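Local coordinates for uncharacterized protein (PDB 5TGF) that is of unknown function but probably acts as a serine hydrolase related to the beta-lactamases, and binds calcium, at residues A57-W62 against N208-F213; A64-G69 against E173-P178; Q259-I264 against E272-A277. One frame throughout, in Å; residues are numbered along the deposited sequence.

Contact 1 of 3, residues A57-W62 against N208-F213; sequences ASAGKW and NDYIRF
F213 turns the edge of its ring onto one face of the W62 indole, where F213 CE2 lies 3.8 Å from W62 CG, offset toward the rim of the five-membered ring. This T-shaped pair joins helix 207-218 to the start of helix 60-74, where S58 and K61 form a sequence consistent with the SxxK motif of the serine beta-lactamase and penicillin-recognising fold. The two ring planes stand at 83° and their centroids are 5.2 Å apart, so the rings are nearly perpendicular.

One turn earlier on helix 207-218, Y210 reaches across with its phenol end. Its CG is anti to the backbone N (chi1 -155°), which points the ring toward the other segment and puts Y210 OH 2.7 Å from the carbonyl oxygen of A59. The hydroxyl donates this bond at a C=O...O angle of 142°, tilted somewhat out of the carbonyl plane, and it fixes the far end of a buried side chain to the main chain between S58 and K61. The same hydroxyl also touches the indole stem, Y210 OH to W62 CB at 3.6 Å, and the two side chains cross at about a right angle. A59 CB packs against Y210 CE2 at 4.3 Å.

Beyond the pair, the ring of Y210 stacks with F305 of the main sheet, while W62 also touches I296 and L214. S58 OG and K61 NZ both hydrogen-bond to the hydroxyl of Y147, the arrangement expected if this SxxK group is the active site. The tip of F213 meets backbone as well: F213 CZ lies 3.7 Å from the carbonyl oxygen of W62.

Contact 2 of 3, residues A64-G69 against E173-P178; sequences AAAVIG and ELIAAP
The carbonyl oxygen of A65 receives the backbone N-H of G69 at 2.8 Å, and with the matching bond from I68 N to A64 O it holds the helical turn on which A66 and V67 meet I175 and L174. The side chains that meet across the interface are all apolar, although two of their methyls touch backbone carbonyl oxygens. Two helices cross here, the touching residues all buried, with short-segment axes 9.2 Å apart at their closest and their N-to-C directions at 115°. The backbones come nearest at V67 and I175.

I175 carries the contact. Its CG1 is anti to its own carbonyl carbon (chi1 -56°), and from there I175 CG1 lies against V67 CG2 at 3.8 Å; the two branched side chains meet at a slant. The second torsion bends the chain again, at -67°, and brings CD1 over the main chain of A66. I175 CD1 rests 3.9 Å from the carbonyl oxygen of A66 and 4.3 Å from A66 CB, so a helix backbone with a small side chain is what receives the isoleucine tip. L174 follows more loosely, with L174 CD1 reaching the carbonyl oxygen of V67 at 4.3 Å.

A wider pi-type turn spans 173-176, and the helix kinks where the N of P178, lacking a hydrogen, makes no bond to the preceding turn. L174 and I175 both start toward the partner helix from within the widened turn.

L174 continues along helix 60-74 onto A70, V71 and R74, toward the end where calcium has been seen to bind, though none is bound to this chain; its side chain is about 8 Å from that of T75 (nearest atoms). V67 is also covered by F167 and F171 of helix 167-179, and A64 and I68 by L199 of helix 198-201.

Contact 3 of 3, residues Q259-I264 against E272-A277; sequences QHHTSI and ELVDEA
A classic beta bulge, in which E272 and L273 both face Q283 of the neighbouring strand, marks the corner of edge strand 270-274 where the loop 259-264 lies alongside. H261 is the main contact from the loop. Its CG sits between the backbone N and the carbonyl carbon (chi1 57°), and this swings the imidazole back over the strand so that V274 covers one face. V274 CB stands 4.2 Å from the centroid of the H261 ring and 11° off the ring normal, a CH-pi contact over the ring centre.

At the rim of the same ring, CE1 of H261 comes within 3.4 Å of the carbonyl oxygen of E272, near the ring plane. That oxygen is buried here and has no hydrogen-bond partner in the model, whereas NE2 is bonded to the carbonyl of R271. The other nitrogen, H261 ND1, holds a water at 2.9 Å, which in turn donates to OE1 of E276 at 3.1 Å and links the histidine to the chain beyond the strand.

A second water joins Q259 to the backbone: it donates to Q259 OE1 at 2.7 Å and accepts from V274 N at 3.0 Å. Q259 NE2 is tied back to L257 O. The bent glutamine chain also crosses the end of L273 at a slant, with Q259 OE1 3.7 Å from L273 CD2. S263, the centre of an inverse gamma turn, adds OG against the methyls of V274.

Ring-over-valine packing and two bridging waters thus attach a surface loop to an outermost, bulged strand of a six-stranded antiparallel sheet.

Contacts 1 and 2 share helix 60-74 and lie with centres 11 Å apart. They touch directly, since F213 CE1 of contact 1 packs 3.6 Å from A66 CB of contact 2, and the 64-69 and 173-178 segments both fall between the two segments of contact 1 along the chain. Together they place the helix that follows the putative SxxK serine between helices 207-218 and 167-179. Contact 3 comes later in sequence and lies apart, its centre 23 Å from that of contact 1 and 27 Å from that of contact 2. The first two are buried in the interior; the third joins a surface loop to an edge strand of the six-stranded sheet.

Contact 1 of 3, residues A57-W62 against N208-F213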
loop_
_atom_site.group_PDB
_atom_site.type_symbol
_atom_site.label_atom_id
_atom_site.label_comp_id
_atom_site.label_asym_id
_atom_site.label_seq_id
_atom_site.Cartn_x
_atom_site.Cartn_y
_atom_site.Cartn_z
ATOM N N ALA A 57 -6.267 -5.072 -3.583
ATOM C CA ALA A 57 -4.963 -5.750 -3.536
ATOM C C ALA A 57 -3.900 -4.906 -2.845
ATOM O O ALA A 57 -4.151 -4.430 -1.740
ATOM C CB ALA A 57 -4.567 -6.159 -4.941
ATOM N N SER A 58 -2.764 -4.634 -3.489
ATOM C CA SER A 58 -1.653 -3.968 -2.808
ATOM C C SER A 58 -1.912 -2.532 -2.436
ATOM O O SER A 58 -1.110 -1.966 -1.699
ATOM C CB SER A 58 -0.375 -4.045 -3.611
ATOM O OG SER A 58 0.003 -5.393 -3.736
ATOM N N ALA A 59 -3.015 -1.937 -2.882
ATOM C CA ALA A 59 -3.377 -0.629 -2.334
ATOM C C ALA A 59 -3.536 -0.665 -0.821
ATOM O O ALA A 59 -3.314 0.346 -0.143
ATOM C CB ALA A 59 -4.595 -0.036 -3.027
ATOM N N GLY A 60 -3.852 -1.841 -0.281
ATOM C CA GLY A 60 -3.919 -2.024 1.165
ATOM C C GLY A 60 -2.611 -2.045 1.937
ATOM O O GLY A 60 -2.646 -1.901 3.160
ATOM N N LYS A 61 -1.456 -2.175 1.267
ATOM C CA LYS A 61 -0.175 -2.191 1.988
ATOM C C LYS A 61 0.027 -0.883 2.750
ATOM O O LYS A 61 0.516 -0.892 3.870
ATOM C CB LYS A 61 1.011 -2.478 1.060
ATOM C CG LYS A 61 1.140 -3.928 0.637
ATOM C CD LYS A 61 2.400 -4.176 -0.203
ATOM C CE LYS A 61 2.620 -5.646 -0.531
ATOM N NZ LYS A 61 1.662 -6.229 -1.503
ATOM N N TRP A 62 -0.367 0.221 2.130
ATOM C CA TRP A 62 -0.246 1.553 2.736
ATOM C C TRP A 62 -1.079 1.622 4.005
ATOM O O TRP A 62 -0.625 2.092 5.031
ATOM C CB TRP A 62 -0.687 2.620 1.740
ATOM C CG TRP A 62 -0.159 4.022 2.002
ATOM C CD1 TRP A 62 0.462 4.518 3.151
ATOM C CD2 TRP A 62 -0.180 5.094 1.070
ATOM N NE1 TRP A 62 0.843 5.827 2.951
ATOM C CE2 TRP A 62 0.438 6.213 1.698
ATOM C CE3 TRP A 62 -0.660 5.216 -0.229
ATOM C CZ2 TRP A 62 0.585 7.438 1.053
ATOM C CZ3 TRP A 62 -0.473 6.408 -0.890
ATOM C CH2 TRP A 62 0.162 7.513 -0.243
ATOM N N ASN A 208 -14.720 6.452 -1.300
ATOM C CA ASN A 208 -14.975 7.389 -0.205
ATOM C C ASN A 208 -14.159 7.023 1.027
ATOM O O ASN A 208 -13.568 7.898 1.636
ATOM C CB ASN A 208 -16.477 7.466 0.137
ATOM C CG ASN A 208 -17.291 8.144 -0.956
ATOM O OD1 ASN A 208 -16.753 8.898 -1.778
ATOM N ND2 ASN A 208 -18.594 7.833 -1.011
ATOM N N ASP A 209 -14.064 5.731 1.347
ATOM C CA ASP A 209 -13.261 5.289 2.473
ATOM C C ASP A 209 -11.785 5.626 2.282
ATOM O O ASP A 209 -11.153 6.178 3.181
ATOM C CB ASP A 209 -13.422 3.797 2.715
ATOM C CG ASP A 209 -14.667 3.467 3.506
ATOM O OD1 ASP A 209 -15.532 4.370 3.738
ATOM O OD2 ASP A 209 -14.757 2.292 3.906
ATOM N N TYR A 210 -11.210 5.277 1.130
ATOM C CA TYR A 210 -9.763 5.399 0.987
ATOM C C TYR A 210 -9.325 6.872 0.882
ATOM O O TYR A 210 -8.246 7.248 1.331
ATOM C CB TYR A 210 -9.272 4.603 -0.253
ATOM C CG TYR A 210 -7.831 4.166 -0.184
ATOM C CD1 TYR A 210 -6.798 5.070 -0.400
ATOM C CD2 TYR A 210 -7.486 2.836 0.040
ATOM C CE1 TYR A 210 -5.479 4.666 -0.399
ATOM C CE2 TYR A 210 -6.157 2.444 0.106
ATOM C CZ TYR A 210 -5.162 3.355 -0.108
ATOM O OH TYR A 210 -3.846 2.976 -0.010
ATOM N N ILE A 211 -10.185 7.711 0.321
ATOM C CA ILE A 211 -9.916 9.152 0.302
ATOM C C ILE A 211 -9.786 9.708 1.735
ATOM O O ILE A 211 -8.979 10.590 1.970
ATOM C CB ILE A 211 -11.012 9.887 -0.526
ATOM C CG1 ILE A 211 -10.696 9.768 -2.029
ATOM C CG2 ILE A 211 -11.095 11.374 -0.198
ATOM C CD1 ILE A 211 -9.487 10.598 -2.490
ATOM N N ARG A 212 -10.593 9.212 2.676
ATOM C CA ARG A 212 -10.454 9.633 4.086
ATOM C C ARG A 212 -9.107 9.277 4.666
ATOM O O ARG A 212 -8.482 10.095 5.386
ATOM C CB ARG A 212 -11.570 9.060 4.985
ATOM C CG ARG A 212 -12.974 9.509 4.604
ATOM C CD ARG A 212 -14.019 8.586 5.209
ATOM N NE ARG A 212 -15.356 9.076 4.918
ATOM C CZ ARG A 212 -16.051 9.874 5.711
ATOM N NH1 ARG A 212 -15.584 10.219 6.889
ATOM N NH2 ARG A 212 -17.230 10.304 5.327
ATOM N N PHE A 213 -8.641 8.065 4.353
ATOM C CA PHE A 213 -7.314 7.611 4.732
ATOM C C PHE A 213 -6.196 8.518 4.187
ATOM O O PHE A 213 -5.310 8.913 4.936
ATOM C CB PHE A 213 -7.085 6.162 4.219
ATOM C CG PHE A 213 -5.685 5.666 4.436
ATOM C CD1 PHE A 213 -5.246 5.325 5.697
ATOM C CD2 PHE A 213 -4.766 5.640 3.385
ATOM C CE1 PHE A 213 -3.936 4.920 5.916
ATOM C CE2 PHE A 213 -3.443 5.231 3.590
ATOM C CZ PHE A 213 -3.025 4.872 4.864
#

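Contact 2 of 3, residues A64-G69 against E173-P178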
loop_
_atom_site.group_PDB
_atom_site.type_symbol
_atom_site.label_atom_id
_atom_site.label_comp_id
_atom_site.label_asym_id
_atom_site.label_seq_id
_atom_site.Cartn_x
_atom_site.Cartn_y
_atom_site.Cartn_z
ATOM N N ALA A 64 -2.240 -0.962 5.740
ATOM C CA ALA A 64 -1.758 -1.924 6.746
ATOM C C ALA A 64 -0.534 -1.419 7.504
ATOM O O ALA A 64 -0.430 -1.572 8.735
ATOM C CB ALA A 64 -1.467 -3.257 6.080
ATOM N N ALA A 65 0.380 -0.759 6.798
ATOM C CA ALA A 65 1.506 -0.097 7.452
ATOM C C ALA A 65 1.018 0.981 8.451
ATOM O O ALA A 65 1.608 1.142 9.535
ATOM C CB ALA A 65 2.420 0.531 6.413
ATOM N N ALA A 66 -0.034 1.699 8.090
ATOM C CA ALA A 66 -0.638 2.690 9.015
ATOM C C ALA A 66 -1.249 2.050 10.286
ATOM O O ALA A 66 -1.126 2.622 11.375
ATOM C CB ALA A 66 -1.668 3.528 8.302
ATOM N N VAL A 67 -1.851 0.862 10.172
ATOM C CA VAL A 67 -2.380 0.177 11.350
ATOM C C VAL A 67 -1.210 -0.174 12.297
ATOM O O VAL A 67 -1.261 0.085 13.505
ATOM C CB VAL A 67 -3.157 -1.093 10.968
ATOM C CG1 VAL A 67 -3.596 -1.865 12.205
ATOM C CG2 VAL A 67 -4.370 -0.759 10.119
ATOM N N ILE A 68 -0.137 -0.721 11.732
ATOM C CA ILE A 68 1.047 -1.060 12.498
ATOM C C ILE A 68 1.707 0.203 13.100
ATOM O O ILE A 68 2.104 0.193 14.270
ATOM C CB ILE A 68 2.058 -1.880 11.664
ATOM C CG1 ILE A 68 1.416 -3.187 11.191
ATOM C CG2 ILE A 68 3.374 -2.098 12.432
ATOM C CD1 ILE A 68 2.254 -3.937 10.178
ATOM N N GLY A 69 1.772 1.282 12.332
ATOM C CA GLY A 69 2.233 2.552 12.874
ATOM C C GLY A 69 1.400 3.041 14.081
ATOM O O GLY A 69 1.944 3.631 15.027
ATOM N N GLU A 173 -10.518 -0.402 14.905
ATOM C CA GLU A 173 -10.399 0.428 16.114
ATOM C C GLU A 173 -9.509 1.667 15.875
ATOM O O GLU A 173 -9.903 2.793 16.201
ATOM C CB GLU A 173 -9.891 -0.395 17.287
ATOM C CG GLU A 173 -9.646 0.435 18.546
ATOM C CD GLU A 173 -8.821 -0.287 19.603
ATOM O OE1 GLU A 173 -8.592 -1.516 19.474
ATOM O OE2 GLU A 173 -8.391 0.388 20.575
ATOM N N LEU A 174 -8.356 1.461 15.249
ATOM C CA LEU A 174 -7.289 2.466 15.197
ATOM C C LEU A 174 -7.281 3.363 13.949
ATOM O O LEU A 174 -6.727 4.456 13.984
ATOM C CB LEU A 174 -5.931 1.759 15.296
ATOM C CG LEU A 174 -5.658 0.988 16.576
ATOM C CD1 LEU A 174 -4.277 0.376 16.538
ATOM C CD2 LEU A 174 -5.799 1.887 17.803
ATOM N N ILE A 175 -7.844 2.880 12.840
ATOM C CA ILE A 175 -7.848 3.647 11.617
ATOM C C ILE A 175 -9.259 3.881 11.062
ATOM O O ILE A 175 -9.636 5.026 10.775
ATOM C CB ILE A 175 -6.944 2.993 10.545
ATOM C CG1 ILE A 175 -5.492 2.798 11.046
ATOM C CG2 ILE A 175 -7.002 3.756 9.229
ATOM C CD1 ILE A 175 -4.696 4.064 11.291
ATOM N N ALA A 176 -10.024 2.815 10.818
ATOM C CA ALA A 176 -11.288 2.963 10.081
ATOM C C ALA A 176 -12.362 3.750 10.870
ATOM O O ALA A 176 -12.944 4.702 10.353
ATOM C CB ALA A 176 -11.840 1.619 9.643
ATOM N N ALA A 177 -12.621 3.340 12.106
ATOM C CA ALA A 177 -13.604 4.048 12.929
ATOM C C ALA A 177 -13.271 5.541 13.179
ATOM O O ALA A 177 -14.093 6.382 12.900
ATOM C CB ALA A 177 -13.843 3.303 14.223
ATOM N N PRO A 178 -12.039 5.873 13.601
ATOM C CA PRO A 178 -11.724 7.293 13.824
ATOM C C PRO A 178 -11.778 8.162 12.577
ATOM O O PRO A 178 -12.102 9.350 12.669
ATOM C CB PRO A 178 -10.305 7.265 14.361
ATOM C CG PRO A 178 -10.067 5.888 14.828
ATOM C CD PRO A 178 -10.948 4.994 14.037
#

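Contact 3 of 3, residues Q259-I264 against E272-A277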
loop_
_atom_site.group_PDB
_atom_site.type_symbol
_atom_site.label_atom_id
_atom_site.label_comp_id
_atom_site.label_asym_id
_atom_site.label_seq_id
_atom_site.Cartn_x
_atom_site.Cartn_y
_atom_site.Cartn_z
ATOM N N GLN A 259 12.267 6.334 -13.064
ATOM C CA GLN A 259 13.127 6.949 -12.064
ATOM C C GLN A 259 14.138 5.908 -11.593
ATOM O O GLN A 259 13.775 4.724 -11.377
ATOM C CB GLN A 259 12.307 7.449 -10.885
ATOM C CG GLN A 259 11.118 8.324 -11.256
ATOM C CD GLN A 259 11.529 9.633 -11.943
ATOM O OE1 GLN A 259 12.084 10.519 -11.318
ATOM N NE2 GLN A 259 11.279 9.729 -13.227
ATOM N N HIS A 260 15.368 6.342 -11.322
ATOM C CA HIS A 260 16.459 5.370 -11.073
ATOM C C HIS A 260 17.095 5.411 -9.680
ATOM O O HIS A 260 18.118 4.743 -9.431
ATOM C CB HIS A 260 17.570 5.548 -12.139
ATOM C CG HIS A 260 17.067 5.528 -13.546
ATOM N ND1 HIS A 260 16.691 4.365 -14.181
ATOM C CD2 HIS A 260 16.927 6.515 -14.459
ATOM C CE1 HIS A 260 16.270 4.644 -15.396
ATOM N NE2 HIS A 260 16.426 5.939 -15.599
ATOM N N HIS A 261 16.513 6.168 -8.756
ATOM C CA HIS A 261 16.948 6.135 -7.379
ATOM C C HIS A 261 16.791 4.723 -6.797
ATOM O O HIS A 261 15.953 3.932 -7.260
ATOM C CB HIS A 261 16.216 7.177 -6.519
ATOM C CG HIS A 261 14.727 7.045 -6.526
ATOM N ND1 HIS A 261 13.955 7.422 -7.602
ATOM C CD2 HIS A 261 13.863 6.606 -5.577
ATOM C CE1 HIS A 261 12.681 7.211 -7.325
ATOM N NE2 HIS A 261 12.598 6.698 -6.105
ATOM N N THR A 262 17.574 4.412 -5.760
ATOM C CA THR A 262 17.481 3.084 -5.134
ATOM C C THR A 262 16.502 3.106 -3.965
ATOM O O THR A 262 16.063 2.042 -3.537
ATOM C CB THR A 262 18.866 2.585 -4.599
ATOM O OG1 THR A 262 19.334 3.484 -3.608
ATOM C CG2 THR A 262 19.852 2.505 -5.675
ATOM N N SER A 263 16.156 4.304 -3.460
ATOM C CA SER A 263 15.307 4.468 -2.283
ATOM C C SER A 263 13.819 4.374 -2.677
ATOM O O SER A 263 13.009 5.271 -2.398
ATOM C CB SER A 263 15.595 5.809 -1.613
ATOM O OG SER A 263 15.348 6.896 -2.483
ATOM N N ILE A 264 13.461 3.246 -3.282
ATOM C CA ILE A 264 12.144 3.123 -3.958
ATOM C C ILE A 264 10.968 2.786 -3.037
ATOM O O ILE A 264 9.808 2.787 -3.488
ATOM C CB ILE A 264 12.194 2.098 -5.108
ATOM C CG1 ILE A 264 12.567 0.704 -4.569
ATOM C CG2 ILE A 264 13.146 2.631 -6.188
ATOM C CD1 ILE A 264 12.659 -0.375 -5.620
ATOM N N GLU A 272 7.842 7.082 -5.265
ATOM C CA GLU A 272 7.868 7.139 -6.732
ATOM C C GLU A 272 8.772 8.281 -7.235
ATOM O O GLU A 272 9.511 8.100 -8.194
ATOM C CB GLU A 272 6.474 7.341 -7.321
ATOM C CG GLU A 272 5.541 6.159 -7.122
ATOM C CD GLU A 272 4.236 6.302 -7.900
ATOM O OE1 GLU A 272 3.798 7.432 -8.153
ATOM O OE2 GLU A 272 3.609 5.274 -8.170
ATOM N N LEU A 273 8.691 9.457 -6.615
ATOM C CA LEU A 273 9.551 10.582 -7.016
ATOM C C LEU A 273 10.266 11.108 -5.772
ATOM O O LEU A 273 9.625 11.387 -4.721
ATOM C CB LEU A 273 8.723 11.706 -7.643
ATOM C CG LEU A 273 7.822 11.350 -8.809
ATOM C CD1 LEU A 273 6.947 12.550 -9.212
ATOM C CD2 LEU A 273 8.686 10.885 -9.968
ATOM N N VAL A 274 11.573 11.346 -5.932
ATOM C CA VAL A 274 12.419 11.696 -4.802
ATOM C C VAL A 274 13.309 12.873 -5.157
ATOM O O VAL A 274 13.769 13.002 -6.299
ATOM C CB VAL A 274 13.259 10.465 -4.371
ATOM C CG1 VAL A 274 14.260 10.815 -3.303
ATOM C CG2 VAL A 274 12.354 9.369 -3.815
ATOM N N ASP A 275 13.457 13.781 -4.198
ATOM C CA ASP A 275 14.426 14.886 -4.331
ATOM C C ASP A 275 15.812 14.409 -3.833
ATOM O O ASP A 275 15.984 14.151 -2.641
ATOM C CB ASP A 275 13.943 16.096 -3.535
ATOM C CG ASP A 275 14.937 17.257 -3.561
ATOM O OD1 ASP A 275 15.188 17.789 -4.652
ATOM O OD2 ASP A 275 15.513 17.582 -2.494
ATOM N N GLU A 276 16.768 14.279 -4.757
ATOM C CA GLU A 276 18.145 13.824 -4.442
ATOM C C GLU A 276 18.816 14.644 -3.326
ATOM O O GLU A 276 19.368 14.083 -2.395
ATOM C CB GLU A 276 19.055 13.867 -5.699
ATOM C CG GLU A 276 18.966 12.656 -6.638
ATOM C CD GLU A 276 17.710 12.617 -7.519
ATOM O OE1 GLU A 276 17.465 11.566 -8.179
ATOM O OE2 GLU A 276 16.975 13.636 -7.559
ATOM N N ALA A 277 18.689 15.964 -3.386
ATOM C CA ALA A 277 19.419 16.851 -2.475
ATOM C C ALA A 277 19.022 16.639 -1.014
ATOM O O ALA A 277 19.870 16.733 -0.125
ATOM C CB ALA A 277 19.221 18.306 -2.882
HETATM O O HOH W 1 12.585 10.967 -8.727
HETATM O O HOH W 2 15.148 9.644 -8.944
#